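Local coordinates for protein histidine--tRNA ligase (Thermus thermophilus, PDB 1H4V) that catalyses the ATP-dependent attachment of L-histidine to tRNA(His), working as a homodimer of the class II aminoacyl-tRNA synthetase family, at residues 133-138 against 297-302; 161-166 against 235-240. All blocks are in the same frame, centred on the assembly; numbering follows the deposited sequence.

Contact 1: 133-138 against 297-302; sequences GSENPI and GPRVPG
Gly133 and Pro301 join two class II synthetase motifs in the catalytic domain: the end of the second motif 2 strand, 123-132, and the start of the motif 3 strand, 302-308. One backbone hydrogen bond crosses the contact. Gly133 N donates to Pro301 O at 2.8 Å, and the bond is nearly straight, with 170° at the hydrogen. Val300 CG1 also lies beside Gly133 N, 3.8 Å away. The backbone of Gly133 has a positive phi (111°), a shape that suits glycine, since a CB would collide with the carbonyl oxygen of the residue before.

The Pro301 ring packs against the turning backbone. Its CB is 3.4 Å from Ser134 O, and its CD faces CA and C of Gly133. Ser134 OG accepts from Asn136 N at 3.1 Å, which forms an ST turn. Asn136 then N-caps the following helix: its OD1 takes Ile138 N at 2.9 Å, in the carbonyl plane on a lone pair.

Glu135 forms its salt bridge through OE1 with Arg266. The position of its OE2, on the side of Arg299, is less certain.

Helix 137-153 starts from this turn and packs on helix 231-246 through Pro137 and Ile138. Leu361 of the second subunit packs on Ser134 and Asn136. Val300 and Arg299 rest on helix 291-294.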
ATOM      1  N   GLY A 133      16.429  -8.627 -18.123  1.00 19.04           N
ATOM      2  CA  GLY A 133      16.997  -9.823 -18.711  1.00 19.35           C
ATOM      3  C   GLY A 133      17.133  -9.889 -20.218  1.00 19.77           C
ATOM      4  O   GLY A 133      17.712 -10.837 -20.735  1.00 22.78           O
ATOM      5  N   SER A 134      16.629  -8.899 -20.938  1.00 18.91           N
ATOM      6  CA  SER A 134      16.729  -8.949 -22.386  1.00 19.34           C
ATOM      7  C   SER A 134      17.007  -7.608 -23.051  1.00 20.83           C
ATOM      8  O   SER A 134      16.577  -6.559 -22.577  1.00 21.44           O
ATOM      9  CB  SER A 134      15.447  -9.554 -22.966  1.00 18.02           C
ATOM     10  OG  SER A 134      15.502  -9.574 -24.380  1.00 21.24           O
ATOM     11  N   GLU A 135      17.721  -7.662 -24.172  1.00 21.42           N
ATOM     12  CA  GLU A 135      18.068  -6.472 -24.940  1.00 21.37           C
ATOM     13  C   GLU A 135      17.112  -6.304 -26.128  1.00 20.77           C
ATOM     14  O   GLU A 135      17.154  -5.298 -26.839  1.00 21.49           O
ATOM     15  CB  GLU A 135      19.506  -6.595 -25.455  1.00 23.44           C
ATOM     16  CG  GLU A 135      19.948  -5.430 -26.312  1.00 34.68           C
ATOM     17  CD  GLU A 135      20.177  -4.166 -25.501  1.00 39.25           C
ATOM     18  OE1 GLU A 135      20.002  -3.062 -26.058  1.00 42.73           O
ATOM     19  OE2 GLU A 135      20.543  -4.280 -24.311  1.00 36.61           O
ATOM     20  N   ASN A 136      16.251  -7.297 -26.334  1.00 19.87           N
ATOM     21  CA  ASN A 136      15.291  -7.284 -27.438  1.00 19.33           C
ATOM     22  C   ASN A 136      14.467  -5.994 -27.521  1.00 18.92           C
ATOM     23  O   ASN A 136      13.805  -5.613 -26.565  1.00 17.97           O
ATOM     24  CB  ASN A 136      14.351  -8.484 -27.320  1.00 18.11           C
ATOM     25  CG  ASN A 136      13.660  -8.797 -28.625  1.00 21.73           C
ATOM     26  OD1 ASN A 136      12.985  -7.947 -29.200  1.00 20.05           O
ATOM     27  ND2 ASN A 136      13.840 -10.023 -29.114  1.00 22.74           N
ATOM     28  N   PRO A 137      14.506  -5.305 -28.676  1.00 20.23           N
ATOM     29  CA  PRO A 137      13.771  -4.053 -28.892  1.00 19.38           C
ATOM     30  C   PRO A 137      12.257  -4.166 -28.746  1.00 20.78           C
ATOM     31  O   PRO A 137      11.554  -3.158 -28.597  1.00 22.14           O
ATOM     32  CB  PRO A 137      14.208  -3.627 -30.297  1.00 19.64           C
ATOM     33  CG  PRO A 137      14.570  -4.913 -30.949  1.00 19.29           C
ATOM     34  CD  PRO A 137      15.296  -5.656 -29.869  1.00 17.34           C
ATOM     35  N   ILE A 138      11.749  -5.390 -28.797  1.00 19.38           N
ATOM     36  CA  ILE A 138      10.326  -5.597 -28.614  1.00 17.46           C
ATOM     37  C   ILE A 138       9.958  -5.140 -27.196  1.00 16.03           C
ATOM     38  O   ILE A 138       8.906  -4.555 -26.981  1.00 18.64           O
ATOM     39  CB  ILE A 138       9.945  -7.094 -28.818  1.00 16.65           C
ATOM     40  CG1 ILE A 138       9.852  -7.395 -30.319  1.00 17.71           C
ATOM     41  CG2 ILE A 138       8.627  -7.415 -28.126  1.00 12.13           C
ATOM     42  CD1 ILE A 138       9.697  -8.876 -30.664  1.00 16.29           C
ATOM     43  N   GLY A 297      25.952  -6.934  -9.285  1.00 24.93           N
ATOM     44  CA  GLY A 297      25.483  -8.143  -9.935  1.00 22.59           C
ATOM     45  C   GLY A 297      26.028  -8.292 -11.341  1.00 23.98           C
ATOM     46  O   GLY A 297      26.760  -7.433 -11.828  1.00 23.76           O
ATOM     47  N   PRO A 298      25.698  -9.393 -12.023  1.00 23.13           N
ATOM     48  CA  PRO A 298      26.189  -9.587 -13.387  1.00 23.47           C
ATOM     49  C   PRO A 298      25.475  -8.608 -14.308  1.00 25.14           C
ATOM     50  O   PRO A 298      24.692  -7.772 -13.853  1.00 25.19           O
ATOM     51  CB  PRO A 298      25.802 -11.030 -13.684  1.00 21.62           C
ATOM     52  CG  PRO A 298      24.522 -11.182 -12.906  1.00 23.99           C
ATOM     53  CD  PRO A 298      24.874 -10.534 -11.589  1.00 21.34           C
ATOM     54  N   ARG A 299      25.744  -8.712 -15.600  1.00 24.93           N
ATOM     55  CA  ARG A 299      25.100  -7.844 -16.565  1.00 25.55           C
ATOM     56  C   ARG A 299      23.634  -8.244 -16.680  1.00 24.12           C
ATOM     57  O   ARG A 299      23.323  -9.413 -16.879  1.00 26.37           O
ATOM     58  CB  ARG A 299      25.766  -7.987 -17.932  1.00 30.58           C
ATOM     59  CG  ARG A 299      24.966  -7.374 -19.069  1.00 37.33           C
ATOM     60  CD  ARG A 299      25.548  -7.732 -20.423  1.00 42.41           C
ATOM     61  NE  ARG A 299      24.868  -7.014 -21.499  1.00 50.44           N
ATOM     62  CZ  ARG A 299      24.815  -5.688 -21.589  1.00 56.53           C
ATOM     63  NH1 ARG A 299      25.398  -4.934 -20.664  1.00 58.80           N
ATOM     64  NH2 ARG A 299      24.181  -5.112 -22.607  1.00 57.75           N
ATOM     65  N   VAL A 300      22.735  -7.277 -16.539  1.00 23.31           N
ATOM     66  CA  VAL A 300      21.305  -7.541 -16.659  1.00 21.12           C
ATOM     67  C   VAL A 300      20.637  -6.417 -17.436  1.00 20.54           C
ATOM     68  O   VAL A 300      20.427  -5.330 -16.908  1.00 19.84           O
ATOM     69  CB  VAL A 300      20.611  -7.645 -15.289  1.00 24.28           C
ATOM     70  CG1 VAL A 300      19.101  -7.859 -15.491  1.00 20.65           C
ATOM     71  CG2 VAL A 300      21.208  -8.791 -14.477  1.00 18.14           C
ATOM     72  N   PRO A 301      20.311  -6.662 -18.713  1.00 20.81           N
ATOM     73  CA  PRO A 301      19.661  -5.654 -19.561  1.00 20.75           C
ATOM     74  C   PRO A 301      18.314  -5.301 -18.954  1.00 19.97           C
ATOM     75  O   PRO A 301      17.633  -6.165 -18.404  1.00 20.04           O
ATOM     76  CB  PRO A 301      19.496  -6.372 -20.899  1.00 23.13           C
ATOM     77  CG  PRO A 301      20.575  -7.426 -20.875  1.00 23.78           C
ATOM     78  CD  PRO A 301      20.520  -7.915 -19.453  1.00 21.98           C
ATOM     79  N   GLY A 302      17.918  -4.039 -19.059  1.00 18.70           N
ATOM     80  CA  GLY A 302      16.647  -3.654 -18.482  1.00 17.94           C
ATOM     81  C   GLY A 302      15.991  -2.502 -19.194  1.00 17.43           C
ATOM     82  O   GLY A 302      16.650  -1.694 -19.834  1.00 19.65           O
TER

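Contact 2: 161-166 against 235-240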
ATOM      1  N   VAL A 161       3.399  11.105 -26.781  1.00 25.22           N
ATOM      2  CA  VAL A 161       4.502  10.183 -26.569  1.00 23.77           C
ATOM      3  C   VAL A 161       5.777  10.695 -27.229  1.00 23.55           C
ATOM      4  O   VAL A 161       5.810  10.924 -28.435  1.00 25.01           O
ATOM      5  CB  VAL A 161       4.176   8.791 -27.143  1.00 22.80           C
ATOM      6  CG1 VAL A 161       5.363   7.855 -26.964  1.00 19.64           C
ATOM      7  CG2 VAL A 161       2.951   8.237 -26.453  1.00 23.54           C
ATOM      8  N   LYS A 162       6.826  10.876 -26.437  1.00 22.03           N
ATOM      9  CA  LYS A 162       8.095  11.348 -26.973  1.00 20.99           C
ATOM     10  C   LYS A 162       9.155  10.271 -26.822  1.00 20.19           C
ATOM     11  O   LYS A 162       9.367   9.732 -25.744  1.00 20.32           O
ATOM     12  CB  LYS A 162       8.496  12.658 -26.294  1.00 21.37           C
ATOM     13  CG  LYS A 162       7.450  13.729 -26.568  1.00 24.53           C
ATOM     14  CD  LYS A 162       7.880  15.121 -26.184  1.00 31.83           C
ATOM     15  CE  LYS A 162       6.772  16.115 -26.504  1.00 34.72           C
ATOM     16  NZ  LYS A 162       6.302  15.987 -27.924  1.00 35.98           N
ATOM     17  N   LEU A 163       9.793   9.947 -27.938  1.00 21.56           N
ATOM     18  CA  LEU A 163      10.795   8.898 -27.994  1.00 22.34           C
ATOM     19  C   LEU A 163      12.172   9.435 -28.367  1.00 23.90           C
ATOM     20  O   LEU A 163      12.297  10.483 -28.992  1.00 24.48           O
ATOM     21  CB  LEU A 163      10.344   7.841 -29.012  1.00 20.46           C
ATOM     22  CG  LEU A 163      11.233   6.625 -29.282  1.00 23.92           C
ATOM     23  CD1 LEU A 163      11.403   5.809 -28.013  1.00 23.45           C
ATOM     24  CD2 LEU A 163      10.607   5.776 -30.377  1.00 24.48           C
ATOM     25  N   SER A 164      13.208   8.707 -27.975  1.00 24.67           N
ATOM     26  CA  SER A 164      14.571   9.106 -28.272  1.00 24.65           C
ATOM     27  C   SER A 164      15.521   7.997 -27.865  1.00 25.00           C
ATOM     28  O   SER A 164      15.094   6.921 -27.437  1.00 23.91           O
ATOM     29  CB  SER A 164      14.926  10.388 -27.513  1.00 26.04           C
ATOM     30  OG  SER A 164      16.269  10.778 -27.762  1.00 29.86           O
ATOM     31  N   SER A 165      16.815   8.275 -27.988  1.00 24.85           N
ATOM     32  CA  SER A 165      17.847   7.314 -27.635  1.00 25.03           C
ATOM     33  C   SER A 165      19.061   8.015 -27.060  1.00 24.07           C
ATOM     34  O   SER A 165      19.349   9.157 -27.413  1.00 24.61           O
ATOM     35  CB  SER A 165      18.267   6.511 -28.869  1.00 22.74           C
ATOM     36  OG  SER A 165      19.393   5.702 -28.570  1.00 26.59           O
ATOM     37  N   VAL A 166      19.763   7.331 -26.163  1.00 23.85           N
ATOM     38  CA  VAL A 166      20.968   7.894 -25.574  1.00 25.92           C
ATOM     39  C   VAL A 166      22.192   7.086 -26.015  1.00 26.13           C
ATOM     40  O   VAL A 166      23.291   7.272 -25.493  1.00 25.61           O
ATOM     41  CB  VAL A 166      20.881   7.933 -24.034  1.00 27.23           C
ATOM     42  CG1 VAL A 166      19.751   8.866 -23.610  1.00 26.50           C
ATOM     43  CG2 VAL A 166      20.659   6.542 -23.484  1.00 25.18           C
ATOM     44  N   ALA A 235      20.060   1.151 -35.142  1.00 33.16           N
ATOM     45  CA  ALA A 235      19.268   0.030 -35.624  1.00 31.09           C
ATOM     46  C   ALA A 235      18.251  -0.386 -34.577  1.00 29.87           C
ATOM     47  O   ALA A 235      17.129  -0.784 -34.914  1.00 30.37           O
ATOM     48  CB  ALA A 235      20.183  -1.150 -35.967  1.00 28.83           C
ATOM     49  N   HIS A 236      18.652  -0.304 -33.309  1.00 28.19           N
ATOM     50  CA  HIS A 236      17.780  -0.673 -32.197  1.00 27.35           C
ATOM     51  C   HIS A 236      16.619   0.320 -32.104  1.00 26.96           C
ATOM     52  O   HIS A 236      15.463  -0.065 -31.929  1.00 25.92           O
ATOM     53  CB  HIS A 236      18.582  -0.691 -30.894  1.00 27.75           C
ATOM     54  CG  HIS A 236      17.857  -1.311 -29.740  1.00 28.03           C
ATOM     55  ND1 HIS A 236      16.946  -0.617 -28.969  1.00 24.35           N
ATOM     56  CD2 HIS A 236      17.901  -2.565 -29.231  1.00 27.11           C
ATOM     57  CE1 HIS A 236      16.462  -1.419 -28.035  1.00 23.48           C
ATOM     58  NE2 HIS A 236      17.025  -2.606 -28.172  1.00 28.30           N
ATOM     59  N   LEU A 237      16.935   1.602 -32.244  1.00 26.14           N
ATOM     60  CA  LEU A 237      15.917   2.633 -32.190  1.00 25.34           C
ATOM     61  C   LEU A 237      14.957   2.491 -33.364  1.00 24.81           C
ATOM     62  O   LEU A 237      13.755   2.726 -33.221  1.00 24.40           O
ATOM     63  CB  LEU A 237      16.564   4.022 -32.206  1.00 24.22           C
ATOM     64  CG  LEU A 237      15.620   5.231 -32.241  1.00 28.29           C
ATOM     65  CD1 LEU A 237      14.627   5.176 -31.074  1.00 19.27           C
ATOM     66  CD2 LEU A 237      16.458   6.510 -32.193  1.00 27.59           C
ATOM     67  N   LYS A 238      15.477   2.109 -34.528  1.00 24.47           N
ATOM     68  CA  LYS A 238      14.613   1.947 -35.689  1.00 25.57           C
ATOM     69  C   LYS A 238      13.641   0.799 -35.443  1.00 24.41           C
ATOM     70  O   LYS A 238      12.475   0.881 -35.812  1.00 24.58           O
ATOM     71  CB  LYS A 238      15.436   1.696 -36.953  1.00 29.17           C
ATOM     72  N   GLU A 239      14.116  -0.265 -34.806  1.00 25.51           N
ATOM     73  CA  GLU A 239      13.258  -1.406 -34.484  1.00 27.17           C
ATOM     74  C   GLU A 239      12.126  -0.945 -33.548  1.00 26.60           C
ATOM     75  O   GLU A 239      10.949  -1.253 -33.777  1.00 26.55           O
ATOM     76  CB  GLU A 239      14.072  -2.508 -33.796  1.00 30.40           C
ATOM     77  CG  GLU A 239      15.069  -3.218 -34.696  1.00 39.68           C
ATOM     78  CD  GLU A 239      14.399  -4.195 -35.652  1.00 48.66           C
ATOM     79  OE1 GLU A 239      13.835  -5.203 -35.173  1.00 53.03           O
ATOM     80  OE2 GLU A 239      14.433  -3.958 -36.879  1.00 54.06           O
ATOM     81  N   VAL A 240      12.485  -0.206 -32.500  1.00 24.00           N
ATOM     82  CA  VAL A 240      11.490   0.285 -31.558  1.00 24.07           C
ATOM     83  C   VAL A 240      10.445   1.130 -32.285  1.00 23.77           C
ATOM     84  O   VAL A 240       9.241   0.989 -32.048  1.00 22.73           O
ATOM     85  CB  VAL A 240      12.131   1.141 -30.443  1.00 24.39           C
ATOM     86  CG1 VAL A 240      11.062   1.595 -29.457  1.00 22.70           C
ATOM     87  CG2 VAL A 240      13.205   0.344 -29.729  1.00 25.53           C
TER
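Leu237 carries the apolar packing between strand 161-165 and helix 235-240. Its two methyl groups divide the work. CD1 lies 4.1 Å from Leu163 CG and equally near Leu163 CD2. CD2 reaches Ser165 CB at 3.8 Å. With CG anti to the backbone N (chi1 176°), the fork of Leu237 is carried out to the strand. The Leu163 and Leu237 side chains pass alongside one another, pointing opposite ways. One helical turn further on, Val240 extends the patch, with its CG1 4.3 Å from Leu163 CD2. Leu163 and Ser165 both have CB toward the helix, while Ser164 between them has CB directed away.

No hydrogen bond crosses between the two segments. The closest approach to a polar atom is Leu237 CD1 at 4.1 Å from Ser164 O, a van der Waals contact. The hydroxyl of Ser165 is buried but has a partner beyond the strand, since its OG bonds to Gly167 N. The atom of Ser165 that meets Leu237 is CB.

The helix packs on the face of the sheet. The segment axes approach to 9.2 Å and run nearly antiparallel, at 160°. Thr267 of the adjacent strand 267-272 touches both Leu163 and Val240, and Tyr251 of strand 251-253 packs on Leu163.

Strand 251-253 follows helix 231-246 and pairs parallel with strand 160-165. This is a beta-alpha-beta crossover at the margin of the catalytic sheet, with helices 169-183, 192-200 and 211-220 inserted before the returning helix.

Overall arrangement
Contacts 1 and 2 have centres about 16 Å apart, on the same side of the chain's centre and in one catalytic domain. Contact 2 is nested along the chain inside the loop closed by contact 1. The large mixed sheet links them: contact 1 lies at the ends of its neighbouring strands 123-132 and 302-308, and contact 2 uses strand 160-165 nearer the margin. They also touch directly. His236 NE2 probably hydrogen-bonds Glu135 O at 3.0 Å, and Pro137 packs on Glu239 and Val240. The turn after motif 2 is thereby tied to the beta-alpha-beta crossover at the edge of the same sheet.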